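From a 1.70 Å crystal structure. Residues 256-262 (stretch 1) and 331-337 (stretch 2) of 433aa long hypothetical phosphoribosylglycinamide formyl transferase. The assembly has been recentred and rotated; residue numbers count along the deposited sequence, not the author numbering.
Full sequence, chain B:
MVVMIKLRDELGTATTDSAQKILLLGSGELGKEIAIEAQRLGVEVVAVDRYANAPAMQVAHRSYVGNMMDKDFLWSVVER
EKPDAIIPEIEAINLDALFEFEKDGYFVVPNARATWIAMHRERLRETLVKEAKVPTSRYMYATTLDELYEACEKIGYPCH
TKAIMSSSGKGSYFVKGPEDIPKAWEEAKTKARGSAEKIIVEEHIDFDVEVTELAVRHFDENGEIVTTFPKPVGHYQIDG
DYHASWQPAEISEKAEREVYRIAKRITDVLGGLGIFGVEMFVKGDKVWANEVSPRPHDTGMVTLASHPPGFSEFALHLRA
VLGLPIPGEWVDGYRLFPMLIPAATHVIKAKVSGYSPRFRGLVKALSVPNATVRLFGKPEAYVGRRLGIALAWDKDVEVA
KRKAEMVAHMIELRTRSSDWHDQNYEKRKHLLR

Stretch 1, residues 256-262: EREVYRI
Stretch 2 331-337: VDGYRLF

A helix crosses a strand and the tight turn leading into it, and the contact is a small, mixed one: tyrosine and leucine pack in its middle, an arginine-aspartate pair borders it, and 339 Å² is buried over both sides. Residues 256-262 are helical throughout, with phi/psi near -64/-40 and backbone bonds from Tyr260 N to Glu256 O (3.1 Å), Arg261 N to Arg257 O (2.9 Å) and Ile262 N to Glu258 O (2.9 Å). In the second stretch Val331 to Tyr334 form a type I' turn, closed by Tyr334 N to Val331 O and Val331 N to Tyr334 O, both 2.8 Å. Asp332 (50/40) and Gly333 (84/-1) occupy its corners; at Gly333 a CB would jam against the carbonyl O of Asp332, so glycine fits. From Tyr334 the chain runs extended, its strand axis 10.5 Å from the helix axis at closest approach and at 106° to it. Register is set by Tyr260 and Tyr334, whose CA atoms lie 7.8 Å apart.

Tyr334 (chi1 -77°, m; chi2 109°) points toward the helix and loses the most area, 97 Å². Tyr260 (chi1 -59°, m; chi2 150°), also pointing toward its partner, sets CB over the Tyr334 ring face, 3.9 Å from CB to the centroid of the Tyr334 ring and 11° off its normal. The two rings meet obliquely, centroids 5.8 Å apart and planes at 59°. Leu336 (m, t), two residues along the strand and again facing the helix, lays CD2 over a face of the Tyr260 ring, with Leu336 CD2 to Tyr260 CE1 at 3.6 Å. Tyr260 thus sets CB over the Tyr334 ring and offers a face of its own ring to Leu336, with its ring also lying obliquely against that of Tyr334; its OH donates to Glu256 OE2 at 2.5 Å.

Arg257 (m, t, p; chi4 -103°) starts sideways, but its long chain reaches the turn. Its NH2 lies 2.8 Å from Asp332 O, at the guanidinium edge, while Tyr334 CE1 sits over a guanidinium face, 3.4 Å from Arg257 NH2. Asp332 (chi1 -52°, m; chi2 -26°) adds a long salt bridge, Arg257 NE to Asp332 OD2 at 3.8 Å. The Tyr334 hydroxyl ends against the helix, with OH 3.1 Å from Arg261 CB; water 1 links the stretches, hydrogen-bonded to Tyr334 OH (3.0 Å) and donating to Arg257 O (3.3 Å). The Arg261 guanidinium leads away, bound to Glu258 through NE to OE2 (2.9 Å) and NH2 to OE1 (3.0 Å).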

# COMPACT_ATOMS: atom_id res chain seq x y z
N GLU B 256 -0.09 -25.36 -16.06
CA GLU B 256 -0.06 -24.69 -14.77
C GLU B 256 0.48 -25.61 -13.69
O GLU B 256 1.33 -25.21 -12.87
CB GLU B 256 -1.46 -24.19 -14.38
CG GLU B 256 -1.51 -23.50 -13.04
CD GLU B 256 -2.90 -23.10 -12.66
OE1 GLU B 256 -3.80 -23.27 -13.50
OE2 GLU B 256 -3.11 -22.65 -11.52
N ARG B 257 0.03 -26.85 -13.67
CA ARG B 257 0.54 -27.76 -12.65
C ARG B 257 2.02 -28.10 -12.88
O ARG B 257 2.77 -28.37 -11.93
CB ARG B 257 -0.28 -29.06 -12.60
CG ARG B 257 -1.76 -28.81 -12.35
CD ARG B 257 -2.52 -30.08 -11.92
NE ARG B 257 -2.28 -30.36 -10.51
CZ ARG B 257 -1.45 -31.30 -10.04
NH1 ARG B 257 -0.76 -32.08 -10.88
NH2 ARG B 257 -1.28 -31.43 -8.74
N GLU B 258 2.44 -28.13 -14.13
CA GLU B 258 3.85 -28.43 -14.44
C GLU B 258 4.70 -27.22 -13.99
O GLU B 258 5.84 -27.37 -13.54
CB GLU B 258 4.00 -28.66 -15.94
CG GLU B 258 5.41 -28.96 -16.42
CD GLU B 258 5.90 -30.37 -16.02
OE1 GLU B 258 6.98 -30.75 -16.53
OE2 GLU B 258 5.24 -31.07 -15.22
N VAL B 259 4.13 -26.03 -14.14
CA VAL B 259 4.85 -24.80 -13.71
C VAL B 259 5.11 -24.92 -12.21
O VAL B 259 6.23 -24.70 -11.75
CB VAL B 259 4.00 -23.53 -14.02
CG1 VAL B 259 4.50 -22.30 -13.19
CG2 VAL B 259 4.10 -23.22 -15.51
N TYR B 260 4.10 -25.31 -11.44
CA TYR B 260 4.28 -25.47 -9.99
C TYR B 260 5.28 -26.58 -9.70
O TYR B 260 6.12 -26.44 -8.82
CB TYR B 260 2.96 -25.82 -9.27
CG TYR B 260 1.84 -24.80 -9.45
CD1 TYR B 260 0.50 -25.19 -9.44
CD2 TYR B 260 2.14 -23.44 -9.65
CE1 TYR B 260 -0.52 -24.25 -9.62
CE2 TYR B 260 1.12 -22.49 -9.84
CZ TYR B 260 -0.19 -22.89 -9.83
OH TYR B 260 -1.18 -21.96 -10.08
N ARG B 261 5.20 -27.70 -10.42
CA ARG B 261 6.13 -28.79 -10.17
C ARG B 261 7.59 -28.39 -10.40
O ARG B 261 8.48 -28.72 -9.59
CB ARG B 261 5.75 -29.99 -11.09
CG ARG B 261 6.54 -31.29 -10.79
CD ARG B 261 6.31 -32.37 -11.88
NE ARG B 261 7.00 -32.07 -13.14
CZ ARG B 261 8.31 -32.17 -13.33
NH1 ARG B 261 9.11 -32.56 -12.33
NH2 ARG B 261 8.83 -31.90 -14.52
N ILE B 262 7.84 -27.71 -11.52
CA ILE B 262 9.20 -27.28 -11.88
C ILE B 262 9.69 -26.24 -10.87
O ILE B 262 10.84 -26.31 -10.38
CB ILE B 262 9.21 -26.71 -13.32
CG1 ILE B 262 9.13 -27.89 -14.30
CG2 ILE B 262 10.48 -25.90 -13.59
CD1 ILE B 262 8.84 -27.52 -15.68
N VAL B 331 -4.44 -27.60 -2.81
CA VAL B 331 -5.16 -28.08 -3.99
C VAL B 331 -4.30 -29.11 -4.73
O VAL B 331 -3.19 -28.80 -5.17
CB VAL B 331 -5.47 -26.95 -4.98
CG1 VAL B 331 -6.21 -27.53 -6.18
CG2 VAL B 331 -6.30 -25.86 -4.33
N ASP B 332 -4.81 -30.33 -4.84
CA ASP B 332 -4.09 -31.38 -5.56
C ASP B 332 -2.64 -31.53 -5.12
O ASP B 332 -1.76 -31.74 -5.96
CB ASP B 332 -4.11 -31.12 -7.07
CG ASP B 332 -5.51 -30.88 -7.63
OD1 ASP B 332 -6.49 -31.38 -7.04
OD2 ASP B 332 -5.64 -30.21 -8.68
N GLY B 333 -2.39 -31.41 -3.82
CA GLY B 333 -1.04 -31.57 -3.33
C GLY B 333 -0.16 -30.32 -3.40
O GLY B 333 1.01 -30.38 -3.02
N TYR B 334 -0.70 -29.21 -3.90
CA TYR B 334 0.06 -27.97 -3.96
C TYR B 334 -0.59 -26.92 -3.05
O TYR B 334 -1.82 -26.79 -3.02
CB TYR B 334 0.14 -27.42 -5.40
CG TYR B 334 1.13 -28.14 -6.30
CD1 TYR B 334 0.69 -28.97 -7.34
CD2 TYR B 334 2.52 -28.04 -6.07
CE1 TYR B 334 1.59 -29.70 -8.12
CE2 TYR B 334 3.44 -28.76 -6.85
CZ TYR B 334 2.97 -29.60 -7.87
OH TYR B 334 3.85 -30.36 -8.61
N ARG B 335 0.24 -26.21 -2.29
CA ARG B 335 -0.24 -25.16 -1.41
C ARG B 335 -0.24 -23.91 -2.32
O ARG B 335 0.82 -23.43 -2.74
CB ARG B 335 0.71 -24.96 -0.22
CG ARG B 335 0.07 -24.28 1.00
CD ARG B 335 1.10 -24.08 2.12
NE ARG B 335 0.59 -23.52 3.39
CZ ARG B 335 0.41 -22.22 3.66
NH1 ARG B 335 0.69 -21.28 2.72
NH2 ARG B 335 0.00 -21.85 4.88
N LEU B 336 -1.44 -23.45 -2.68
CA LEU B 336 -1.57 -22.32 -3.58
C LEU B 336 -1.90 -21.04 -2.84
O LEU B 336 -2.38 -21.05 -1.72
CB LEU B 336 -2.68 -22.59 -4.64
CG LEU B 336 -2.51 -23.88 -5.47
CD1 LEU B 336 -3.57 -23.89 -6.58
CD2 LEU B 336 -1.13 -23.96 -6.09
N PHE B 337 -1.62 -19.92 -3.50
CA PHE B 337 -1.96 -18.61 -2.94
C PHE B 337 -3.05 -18.05 -3.88
O PHE B 337 -2.79 -17.71 -5.02
CB PHE B 337 -0.75 -17.67 -2.92
CG PHE B 337 -1.02 -16.43 -2.12
CD1 PHE B 337 -0.97 -16.49 -0.74
CD2 PHE B 337 -1.50 -15.27 -2.74
CE1 PHE B 337 -1.41 -15.43 0.04
CE2 PHE B 337 -1.95 -14.20 -1.98
CZ PHE B 337 -1.91 -14.27 -0.59
O HOH W 1 2.06 -31.38 -10.80